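Local coordinates for mandelate racemase/muconate lactonizing enzyme family protein (Azoarcus sp., PDB 2QDE), which is of unknown function but belongs to the mandelate racemase/muconate lactonizing enzyme family, with a barrel domain that binds a barium ion, at residues 267-272 / 282-287; 286-291 / 316-321; 343-348 / 367-372. All blocks are in the same frame, centred on the assembly; numbering follows the deposited sequence.

Contact 1. Residues 267-272 / 282-287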
loop_
_atom_site.group_PDB
_atom_site.type_symbol
_atom_site.label_atom_id
_atom_site.label_comp_id
_atom_site.label_asym_id
_atom_site.label_seq_id
_atom_site.Cartn_x
_atom_site.Cartn_y
_atom_site.Cartn_z
ATOM N N LEU A 267 -7.698 -6.988 -22.438
ATOM C CA LEU A 267 -6.370 -7.174 -23.029
ATOM C C LEU A 267 -6.394 -7.636 -24.487
ATOM O O LEU A 267 -7.356 -8.259 -24.927
ATOM C CB LEU A 267 -5.606 -8.224 -22.215
ATOM C CG LEU A 267 -5.571 -8.116 -20.685
ATOM C CD1 LEU A 267 -5.202 -9.476 -20.089
ATOM C CD2 LEU A 267 -4.586 -7.047 -20.255
ATOM N N MET A 268 -5.334 -7.318 -25.228
ATOM C CA MET A 268 -5.206 -7.769 -26.613
ATOM C C MET A 268 -3.923 -8.588 -26.653
ATOM O O MET A 268 -2.953 -8.273 -25.963
ATOM C CB MET A 268 -5.054 -6.619 -27.621
ATOM C CG MET A 268 -5.358 -5.227 -27.130
ATOM S SD MET A 268 -7.052 -4.967 -26.637
ATOM C CE MET A 268 -7.910 -5.796 -27.931
ATOM N N ILE A 269 -3.910 -9.639 -27.459
ATOM C CA ILE A 269 -2.714 -10.452 -27.572
ATOM C C ILE A 269 -2.376 -10.700 -29.040
ATOM O O ILE A 269 -3.231 -10.575 -29.911
ATOM C CB ILE A 269 -2.912 -11.820 -26.874
ATOM C CG1 ILE A 269 -1.591 -12.596 -26.833
ATOM C CG2 ILE A 269 -3.961 -12.638 -27.620
ATOM C CD1 ILE A 269 -1.698 -13.956 -26.168
ATOM N N LYS A 270 -1.110 -11.010 -29.303
ATOM C CA LYS A 270 -0.647 -11.380 -30.642
ATOM C C LYS A 270 0.342 -12.494 -30.351
ATOM O O LYS A 270 1.171 -12.365 -29.450
ATOM C CB LYS A 270 0.060 -10.227 -31.373
ATOM C CG LYS A 270 -0.875 -9.151 -31.908
ATOM C CD LYS A 270 -0.166 -8.257 -32.916
ATOM C CE LYS A 270 -1.073 -7.138 -33.426
ATOM N NZ LYS A 270 -1.480 -6.219 -32.339
ATOM N N THR A 271 0.247 -13.598 -31.081
ATOM C CA THR A 271 1.158 -14.708 -30.852
ATOM C C THR A 271 2.617 -14.283 -30.992
ATOM O O THR A 271 3.480 -14.800 -30.294
ATOM C CB THR A 271 0.857 -15.891 -31.803
ATOM O OG1 THR A 271 0.700 -15.408 -33.141
ATOM C CG2 THR A 271 -0.422 -16.592 -31.376
ATOM N N GLN A 272 2.889 -13.330 -31.876
ATOM C CA GLN A 272 4.261 -12.865 -32.060
ATOM C C GLN A 272 4.730 -11.985 -30.898
ATOM O O GLN A 272 5.920 -11.924 -30.597
ATOM C CB GLN A 272 4.401 -12.102 -33.386
ATOM C CG GLN A 272 4.219 -12.978 -34.620
ATOM C CD GLN A 272 2.798 -12.981 -35.143
ATOM O OE1 GLN A 272 1.841 -12.780 -34.390
ATOM N NE2 GLN A 272 2.651 -13.223 -36.446
ATOM N N ARG A 282 0.780 -19.565 -21.650
ATOM C CA ARG A 282 1.139 -19.080 -20.321
ATOM C C ARG A 282 0.514 -17.693 -20.126
ATOM O O ARG A 282 -0.058 -17.395 -19.084
ATOM C CB ARG A 282 2.664 -19.015 -20.184
ATOM C CG ARG A 282 3.344 -20.383 -20.306
ATOM C CD ARG A 282 4.860 -20.274 -20.234
ATOM N NE ARG A 282 5.501 -21.586 -20.323
ATOM C CZ ARG A 282 6.799 -21.779 -20.543
ATOM N NH1 ARG A 282 7.617 -20.745 -20.700
ATOM N NH2 ARG A 282 7.281 -23.013 -20.614
ATOM N N TRP A 283 0.631 -16.866 -21.158
ATOM C CA TRP A 283 0.090 -15.509 -21.184
ATOM C C TRP A 283 -1.415 -15.559 -20.879
ATOM O O TRP A 283 -1.933 -14.778 -20.077
ATOM C CB TRP A 283 0.315 -14.935 -22.585
ATOM C CG TRP A 283 0.197 -13.443 -22.752
ATOM C CD1 TRP A 283 1.227 -12.562 -22.908
ATOM C CD2 TRP A 283 -1.007 -12.685 -22.929
ATOM N NE1 TRP A 283 0.745 -11.310 -23.189
ATOM C CE2 TRP A 283 -0.623 -11.353 -23.208
ATOM C CE3 TRP A 283 -2.371 -13.003 -22.889
ATOM C CZ2 TRP A 283 -1.560 -10.334 -23.449
ATOM C CZ3 TRP A 283 -3.303 -11.990 -23.129
ATOM C CH2 TRP A 283 -2.892 -10.674 -23.406
ATOM N N LEU A 284 -2.100 -16.498 -21.525
ATOM C CA LEU A 284 -3.538 -16.669 -21.358
ATOM C C LEU A 284 -3.903 -17.235 -19.985
ATOM O O LEU A 284 -5.056 -17.165 -19.561
ATOM C CB LEU A 284 -4.092 -17.549 -22.490
ATOM C CG LEU A 284 -4.099 -16.855 -23.863
ATOM C CD1 LEU A 284 -4.556 -17.814 -24.949
ATOM C CD2 LEU A 284 -5.009 -15.633 -23.816
ATOM N N THR A 285 -2.922 -17.802 -19.294
ATOM C CA THR A 285 -3.160 -18.322 -17.951
ATOM C C THR A 285 -3.302 -17.115 -17.028
ATOM O O THR A 285 -4.184 -17.062 -16.171
ATOM C CB THR A 285 -1.987 -19.190 -17.468
ATOM O OG1 THR A 285 -1.931 -20.379 -18.258
ATOM C CG2 THR A 285 -2.161 -19.568 -15.999
ATOM N N LEU A 286 -2.421 -16.137 -17.215
ATOM C CA LEU A 286 -2.480 -14.925 -16.410
ATOM C C LEU A 286 -3.757 -14.154 -16.743
ATOM O O LEU A 286 -4.381 -13.571 -15.857
ATOM C CB LEU A 286 -1.246 -14.053 -16.669
ATOM C CG LEU A 286 -0.068 -14.242 -15.705
ATOM C CD1 LEU A 286 0.301 -15.719 -15.562
ATOM C CD2 LEU A 286 1.115 -13.448 -16.220
ATOM N N ALA A 287 -4.149 -14.161 -18.016
ATOM C CA ALA A 287 -5.365 -13.467 -18.452
ATOM C C ALA A 287 -6.583 -14.083 -17.765
ATOM O O ALA A 287 -7.498 -13.374 -17.343
ATOM C CB ALA A 287 -5.520 -13.564 -19.969
#

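Contact 2. Residues 286-291 / 316-321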
loop_
_atom_site.group_PDB
_atom_site.type_symbol
_atom_site.label_atom_id
_atom_site.label_comp_id
_atom_site.label_asym_id
_atom_site.label_seq_id
_atom_site.Cartn_x
_atom_site.Cartn_y
_atom_site.Cartn_z
ATOM N N LEU A 286 -2.421 -16.137 -17.215
ATOM C CA LEU A 286 -2.480 -14.925 -16.410
ATOM C C LEU A 286 -3.757 -14.154 -16.743
ATOM O O LEU A 286 -4.381 -13.571 -15.857
ATOM C CB LEU A 286 -1.246 -14.053 -16.669
ATOM C CG LEU A 286 -0.068 -14.242 -15.705
ATOM C CD1 LEU A 286 0.301 -15.719 -15.562
ATOM C CD2 LEU A 286 1.115 -13.448 -16.220
ATOM N N ALA A 287 -4.149 -14.161 -18.016
ATOM C CA ALA A 287 -5.365 -13.467 -18.452
ATOM C C ALA A 287 -6.583 -14.083 -17.765
ATOM O O ALA A 287 -7.498 -13.374 -17.343
ATOM C CB ALA A 287 -5.520 -13.564 -19.969
ATOM N N ARG A 288 -6.583 -15.410 -17.666
ATOM C CA ARG A 288 -7.667 -16.150 -17.022
ATOM C C ARG A 288 -7.744 -15.789 -15.540
ATOM O O ARG A 288 -8.824 -15.572 -14.997
ATOM C CB ARG A 288 -7.430 -17.654 -17.178
ATOM C CG ARG A 288 -8.266 -18.532 -16.261
ATOM C CD ARG A 288 -7.779 -19.972 -16.302
ATOM N NE ARG A 288 -8.096 -20.634 -17.564
ATOM C CZ ARG A 288 -9.314 -21.048 -17.906
ATOM N NH1 ARG A 288 -10.336 -20.871 -17.077
ATOM N NH2 ARG A 288 -9.514 -21.640 -19.076
ATOM N N LEU A 289 -6.584 -15.728 -14.899
ATOM C CA LEU A 289 -6.496 -15.390 -13.485
ATOM C C LEU A 289 -7.040 -13.980 -13.244
ATOM O O LEU A 289 -7.621 -13.697 -12.190
ATOM C CB LEU A 289 -5.037 -15.470 -13.023
ATOM C CG LEU A 289 -4.724 -14.979 -11.608
ATOM C CD1 LEU A 289 -5.382 -15.888 -10.582
ATOM C CD2 LEU A 289 -3.216 -14.951 -11.413
ATOM N N ALA A 290 -6.849 -13.098 -14.222
ATOM C CA ALA A 290 -7.321 -11.718 -14.115
ATOM C C ALA A 290 -8.806 -11.591 -14.454
ATOM O O ALA A 290 -9.414 -10.541 -14.233
ATOM C CB ALA A 290 -6.511 -10.828 -15.037
ATOM N N ASN A 291 -9.375 -12.665 -14.993
ATOM C CA ASN A 291 -10.771 -12.689 -15.397
ATOM C C ASN A 291 -11.048 -11.558 -16.389
ATOM O O ASN A 291 -12.111 -10.935 -16.365
ATOM C CB ASN A 291 -11.687 -12.569 -14.169
ATOM C CG ASN A 291 -13.146 -12.825 -14.505
ATOM O OD1 ASN A 291 -13.455 -13.607 -15.401
ATOM N ND2 ASN A 291 -14.051 -12.175 -13.776
ATOM N N ASN A 316 -7.695 -22.926 -26.989
ATOM C CA ASN A 316 -7.593 -22.343 -25.650
ATOM C C ASN A 316 -8.942 -21.950 -25.059
ATOM O O ASN A 316 -9.614 -21.041 -25.541
ATOM C CB ASN A 316 -6.637 -21.149 -25.672
ATOM C CG ASN A 316 -6.366 -20.597 -24.292
ATOM O OD1 ASN A 316 -7.060 -19.698 -23.826
ATOM N ND2 ASN A 316 -5.357 -21.146 -23.623
ATOM N N ASP A 317 -9.316 -22.654 -23.998
ATOM C CA ASP A 317 -10.588 -22.446 -23.323
ATOM C C ASP A 317 -10.886 -21.001 -22.935
ATOM O O ASP A 317 -12.000 -20.515 -23.118
ATOM C CB ASP A 317 -10.662 -23.325 -22.080
ATOM C CG ASP A 317 -12.026 -23.287 -21.438
ATOM O OD1 ASP A 317 -12.998 -23.724 -22.095
ATOM O OD2 ASP A 317 -12.125 -22.813 -20.290
ATOM N N TRP A 318 -9.885 -20.310 -22.408
ATOM C CA TRP A 318 -10.090 -18.937 -22.000
ATOM C C TRP A 318 -10.369 -17.986 -23.153
ATOM O O TRP A 318 -11.325 -17.221 -23.109
ATOM C CB TRP A 318 -8.889 -18.410 -21.217
ATOM C CG TRP A 318 -9.183 -17.049 -20.677
ATOM C CD1 TRP A 318 -8.750 -15.849 -21.171
ATOM C CD2 TRP A 318 -10.070 -16.746 -19.599
ATOM N NE1 TRP A 318 -9.319 -14.814 -20.464
ATOM C CE2 TRP A 318 -10.134 -15.337 -19.493
ATOM C CE3 TRP A 318 -10.820 -17.530 -18.710
ATOM C CZ2 TRP A 318 -10.924 -14.693 -18.530
ATOM C CZ3 TRP A 318 -11.608 -16.890 -17.751
ATOM C CH2 TRP A 318 -11.651 -15.483 -17.672
ATOM N N ILE A 319 -9.540 -18.030 -24.187
ATOM C CA ILE A 319 -9.731 -17.114 -25.293
ATOM C C ILE A 319 -10.904 -17.484 -26.200
ATOM O O ILE A 319 -11.403 -16.638 -26.945
ATOM C CB ILE A 319 -8.428 -16.968 -26.118
ATOM C CG1 ILE A 319 -8.450 -15.637 -26.878
ATOM C CG2 ILE A 319 -8.273 -18.138 -27.069
ATOM C CD1 ILE A 319 -7.103 -15.216 -27.419
ATOM N N ALA A 320 -11.360 -18.732 -26.114
ATOM C CA ALA A 320 -12.486 -19.196 -26.923
ATOM C C ALA A 320 -13.799 -18.512 -26.523
ATOM O O ALA A 320 -14.845 -18.766 -27.119
ATOM C CB ALA A 320 -12.634 -20.717 -26.800
ATOM N N GLN A 321 -13.738 -17.641 -25.519
ATOM C CA GLN A 321 -14.924 -16.929 -25.033
ATOM C C GLN A 321 -15.180 -15.584 -25.702
ATOM O O GLN A 321 -16.279 -15.038 -25.597
ATOM C CB GLN A 321 -14.800 -16.645 -23.536
ATOM C CG GLN A 321 -14.672 -17.839 -22.625
ATOM C CD GLN A 321 -14.376 -17.413 -21.202
ATOM O OE1 GLN A 321 -13.284 -16.917 -20.899
ATOM N NE2 GLN A 321 -15.351 -17.582 -20.322
HETATM O O HOH W 1 -7.461 -21.805 -21.166
#

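Contact 3. Residues 343-348 / 367-372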
loop_
_atom_site.group_PDB
_atom_site.type_symbol
_atom_site.label_atom_id
_atom_site.label_comp_id
_atom_site.label_asym_id
_atom_site.label_seq_id
_atom_site.Cartn_x
_atom_site.Cartn_y
_atom_site.Cartn_z
ATOM N N ASN A 343 -4.264 -16.160 -54.575
ATOM C CA ASN A 343 -2.833 -16.018 -54.802
ATOM C C ASN A 343 -2.058 -15.761 -53.510
ATOM O O ASN A 343 -1.265 -14.829 -53.436
ATOM C CB ASN A 343 -2.592 -14.885 -55.810
ATOM C CG ASN A 343 -1.144 -14.813 -56.284
ATOM O OD1 ASN A 343 -0.336 -14.038 -55.759
ATOM N ND2 ASN A 343 -0.808 -15.633 -57.280
ATOM N N ASP A 344 -2.295 -16.598 -52.499
ATOM C CA ASP A 344 -1.618 -16.480 -51.202
ATOM C C ASP A 344 -0.515 -17.536 -51.161
ATOM O O ASP A 344 -0.618 -18.555 -51.849
ATOM C CB ASP A 344 -2.612 -16.741 -50.064
ATOM C CG ASP A 344 -2.067 -16.335 -48.704
ATOM O OD1 ASP A 344 -1.983 -15.120 -48.433
ATOM O OD2 ASP A 344 -1.714 -17.228 -47.907
ATOM N N ILE A 345 0.538 -17.319 -50.371
ATOM C CA ILE A 345 1.594 -18.323 -50.315
ATOM C C ILE A 345 1.040 -19.600 -49.702
ATOM O O ILE A 345 1.684 -20.650 -49.742
ATOM C CB ILE A 345 2.830 -17.855 -49.514
ATOM C CG1 ILE A 345 2.451 -17.538 -48.075
ATOM C CG2 ILE A 345 3.450 -16.636 -50.187
ATOM C CD1 ILE A 345 3.654 -17.350 -47.182
ATOM N N ALA A 346 -0.151 -19.501 -49.115
ATOM C CA ALA A 346 -0.821 -20.670 -48.554
ATOM C C ALA A 346 -1.752 -21.132 -49.665
ATOM O O ALA A 346 -2.624 -20.375 -50.094
ATOM C CB ALA A 346 -1.643 -20.296 -47.318
ATOM N N LEU A 347 -1.560 -22.351 -50.152
ATOM C CA LEU A 347 -2.420 -22.859 -51.211
ATOM C C LEU A 347 -3.817 -23.069 -50.662
ATOM O O LEU A 347 -4.799 -22.991 -51.398
ATOM C CB LEU A 347 -1.888 -24.186 -51.756
ATOM C CG LEU A 347 -0.589 -24.145 -52.561
ATOM C CD1 LEU A 347 -0.095 -25.558 -52.775
ATOM C CD2 LEU A 347 -0.826 -23.447 -53.894
ATOM N N ASN A 348 -3.900 -23.322 -49.358
ATOM C CA ASN A 348 -5.179 -23.561 -48.700
ATOM C C ASN A 348 -5.387 -22.644 -47.488
ATOM O O ASN A 348 -5.307 -23.078 -46.340
ATOM C CB ASN A 348 -5.263 -25.032 -48.287
ATOM C CG ASN A 348 -4.147 -25.439 -47.332
ATOM O OD1 ASN A 348 -3.025 -24.924 -47.394
ATOM N ND2 ASN A 348 -4.452 -26.380 -46.451
ATOM N N ILE A 367 -1.148 -26.216 -43.379
ATOM C CA ILE A 367 -0.902 -25.340 -44.520
ATOM C C ILE A 367 0.039 -25.959 -45.560
ATOM O O ILE A 367 1.039 -26.597 -45.214
ATOM C CB ILE A 367 -0.288 -23.991 -44.060
ATOM C CG1 ILE A 367 -1.257 -23.266 -43.117
ATOM C CG2 ILE A 367 0.047 -23.122 -45.273
ATOM C CD1 ILE A 367 -2.554 -22.837 -43.768
ATOM N N GLU A 368 -0.291 -25.745 -46.830
ATOM C CA GLU A 368 0.501 -26.228 -47.966
ATOM C C GLU A 368 1.025 -24.989 -48.685
ATOM O O GLU A 368 0.242 -24.191 -49.202
ATOM C CB GLU A 368 -0.377 -27.016 -48.935
ATOM C CG GLU A 368 -1.180 -28.122 -48.299
ATOM C CD GLU A 368 -0.418 -29.416 -48.226
ATOM O OE1 GLU A 368 0.785 -29.381 -47.874
ATOM O OE2 GLU A 368 -1.021 -30.473 -48.516
ATOM N N LEU A 369 2.341 -24.828 -48.723
ATOM C CA LEU A 369 2.930 -23.663 -49.368
ATOM C C LEU A 369 2.990 -23.718 -50.890
ATOM O O LEU A 369 3.270 -24.761 -51.485
ATOM C CB LEU A 369 4.352 -23.414 -48.847
ATOM C CG LEU A 369 4.554 -22.724 -47.497
ATOM C CD1 LEU A 369 6.042 -22.522 -47.260
ATOM C CD2 LEU A 369 3.839 -21.381 -47.478
ATOM N N ASN A 370 2.713 -22.582 -51.513
ATOM C CA ASN A 370 2.809 -22.473 -52.955
ATOM C C ASN A 370 4.287 -22.112 -53.107
ATOM O O ASN A 370 4.651 -20.941 -53.039
ATOM C CB ASN A 370 1.921 -21.333 -53.458
ATOM C CG ASN A 370 2.021 -21.136 -54.957
ATOM O OD1 ASN A 370 3.058 -21.418 -55.561
ATOM N ND2 ASN A 370 0.954 -20.630 -55.562
ATOM N N GLU A 371 5.131 -23.125 -53.284
ATOM C CA GLU A 371 6.577 -22.922 -53.389
ATOM C C GLU A 371 7.057 -21.921 -54.441
ATOM O O GLU A 371 7.926 -21.088 -54.157
ATOM C CB GLU A 371 7.286 -24.261 -53.625
ATOM C CG GLU A 371 7.108 -25.294 -52.516
ATOM C CD GLU A 371 7.645 -24.838 -51.168
ATOM O OE1 GLU A 371 8.589 -24.012 -51.130
ATOM O OE2 GLU A 371 7.130 -25.328 -50.134
ATOM N N ASP A 372 6.522 -21.994 -55.656
ATOM C CA ASP A 372 6.972 -21.059 -56.671
ATOM C C ASP A 372 6.564 -19.619 -56.359
ATOM O O ASP A 372 7.311 -18.686 -56.657
ATOM C CB ASP A 372 6.511 -21.504 -58.074
ATOM C CG ASP A 372 5.117 -22.073 -58.092
ATOM O OD1 ASP A 372 4.159 -21.268 -58.032
ATOM O OD2 ASP A 372 4.971 -23.326 -58.178
HETATM O O HOH W 2 -1.545 -19.587 -54.215
#

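Contact 1. Residues 267-272 / 282-287
Ile269 lays the tip of its side chain over one face of the Trp283 indole. With CG1 anti to the backbone N (chi1 -172°) and the chain extended beyond it, Ile269 CD1 comes to 3.8 Å from the centroid of the six-membered ring of Trp283, 25° off its normal, a CH-pi contact displaced toward the rim and closest to CE3 at 3.5 Å. Trp283 reaches back from its helix with CG likewise anti to its own N (chi1 -163°), so the two side chains meet tip to tip. At the far end of the ring, CH2 of Trp283 meets CB of Leu267 at 3.8 Å and the carbonyl oxygen of Met268 obliquely at 3.5 Å. That oxygen also accepts a hydrogen bond from Lys273 NZ, while the indole NE1 donates to Ala249 O, which should help fix the ring's rotation. One helical turn on, Ala287 CB touches Leu267 CD1 at 4.1 Å.

Strand 267-269 and the helical segment 282-287 run nearly antiparallel, their axes 10.8 Å apart. This is the strand and the returning helix of one beta-alpha unit of the barrel, and strand 294-296, parallel to the first, completes the beta-alpha-beta crossover. Alternation along the strand turns the side chain of Met268 away, about 6 Å from the barium ion and touching the metal ligand Asp246. The chemistry is thus divided: an apolar seam joins helix to strand on the outside, the indole N-H of Trp283 and the backbone O of Met268 being satisfied elsewhere, while on the strand's other side Met268 faces the metal site.

Contact 2. Residues 286-291 / 316-321
Helix 277-290 ends in a Schellman motif, with Asn291 at positive phi, and this last turn is packed against Trp318 in the loop that follows helix 303-315. The indole lies flat on the helix surface: Arg288 CA stands over the centre of its six-membered ring, 3.6 Å from the centroid and 13° off the normal, a CH-pi contact. Arg288 then runs past the rim, its CB and CG against CE3, before bending at chi3. The bend brings Arg288 NH2 to Asp317 OD2 at 3.1 Å in a salt bridge whose N-H points straight at the oxygen (166°). The guanidinium and carboxylate planes are nearly coplanar, 3° apart, and OD2 uses its anti lone pair. A water accepts from Arg288 NH2 at 2.9 Å and from Trp318 N at 3.1 Å, tying the guanidinium to the loop backbone too. Asn291 OD1 meets the ring edge, 3.5 Å from CH2 of Trp318, while its ND2 donates to Asp228 of the third subunit. Indole NE1 is bonded to Leu292 O.

The loop is shaped by an Asx motif, Asn316 OD1 accepting from Ile319 N at 3.0 Å. Near Arg288, Arg282 of the second subunit brings a like charge, which Asp317 probably offsets. The contact belongs to the outer layer of a beta/alpha barrel, where Trp318, from the loop after the next helix, packs on the Schellman-capped end of a barrel helix.

Contact 3. Residues 343-348 / 367-372
Ile345 O is held twice by the opposite backbone: Asn370 N donates to it at 2.8 Å from above the carbonyl plane, and Leu369 CA adds a CA-H...O contact to the same oxygen at 3.3 Å. Two residues on, Leu347 N gives a hydrogen bond of 2.7 Å to Glu368 O, running nearly along the C=O axis. Between these bonds Ala346 and Leu369 form a single antiparallel bridge, a non-hydrogen-bonded pair.

Asn348 carries the pairing on with its side chain. Its CG sits in the crowded position between backbone N and carbonyl carbon (chi1 60°), which turns OD1 toward Glu368 N. Asn348 OD1 accepts from Glu368 N at 2.9 Å on an in-plane lone pair. The amide is pinned at both ends, since ND2 donates to Gly366 O, and OD1 takes the acceptor place that Leu347 O would hold in a regular antiparallel pair. At the other end Asn370 is the N-cap of helix 371-377, its OD1 accepting from Leu373 N. The amide also reaches Asp344 O through a water, 3.0 Å from Asn370 ND2 and 2.7 Å from Asp344 O.

Apolar branches add to the pairing. CD2 of Leu347 covers Asn370 CB at 3.5 Å, and Ile345 CD1 lies beside Leu369 CD2 at 4.0 Å, side by side and pointing the same way. Beyond them Ile345 and Leu369 reach Asp49 and Ile47 of strand 45-49, which belongs to the N-terminal sheet. The chemistry implies a link held chiefly by backbone bonds, in which Asn348 supplies a side-chain acceptor to the pairing and Asn370 caps the helix.

In the fold
Contacts 1 and 2 are neighbours in the barrel domain, their centres about 8 Å apart. Both use helix 277-290 and share Leu286 and Ala287, and they touch where Leu284 of the helix packs on Asn316 and Ile319. Together they fasten successive turns of one outer helix, first to strand 266-269 and then to the loop after helix 303-315, and both touch the second subunit. Contact 3 comes later in the chain, on the opposite side of its centre, about 28 Å from contact 1 and about 32 Å from contact 2 between centres. There the loops 343-348 and 367-370 reach strand 45-49 of the four-stranded sheet, so the contacts sample both the barrel wall and its meeting with that sheet.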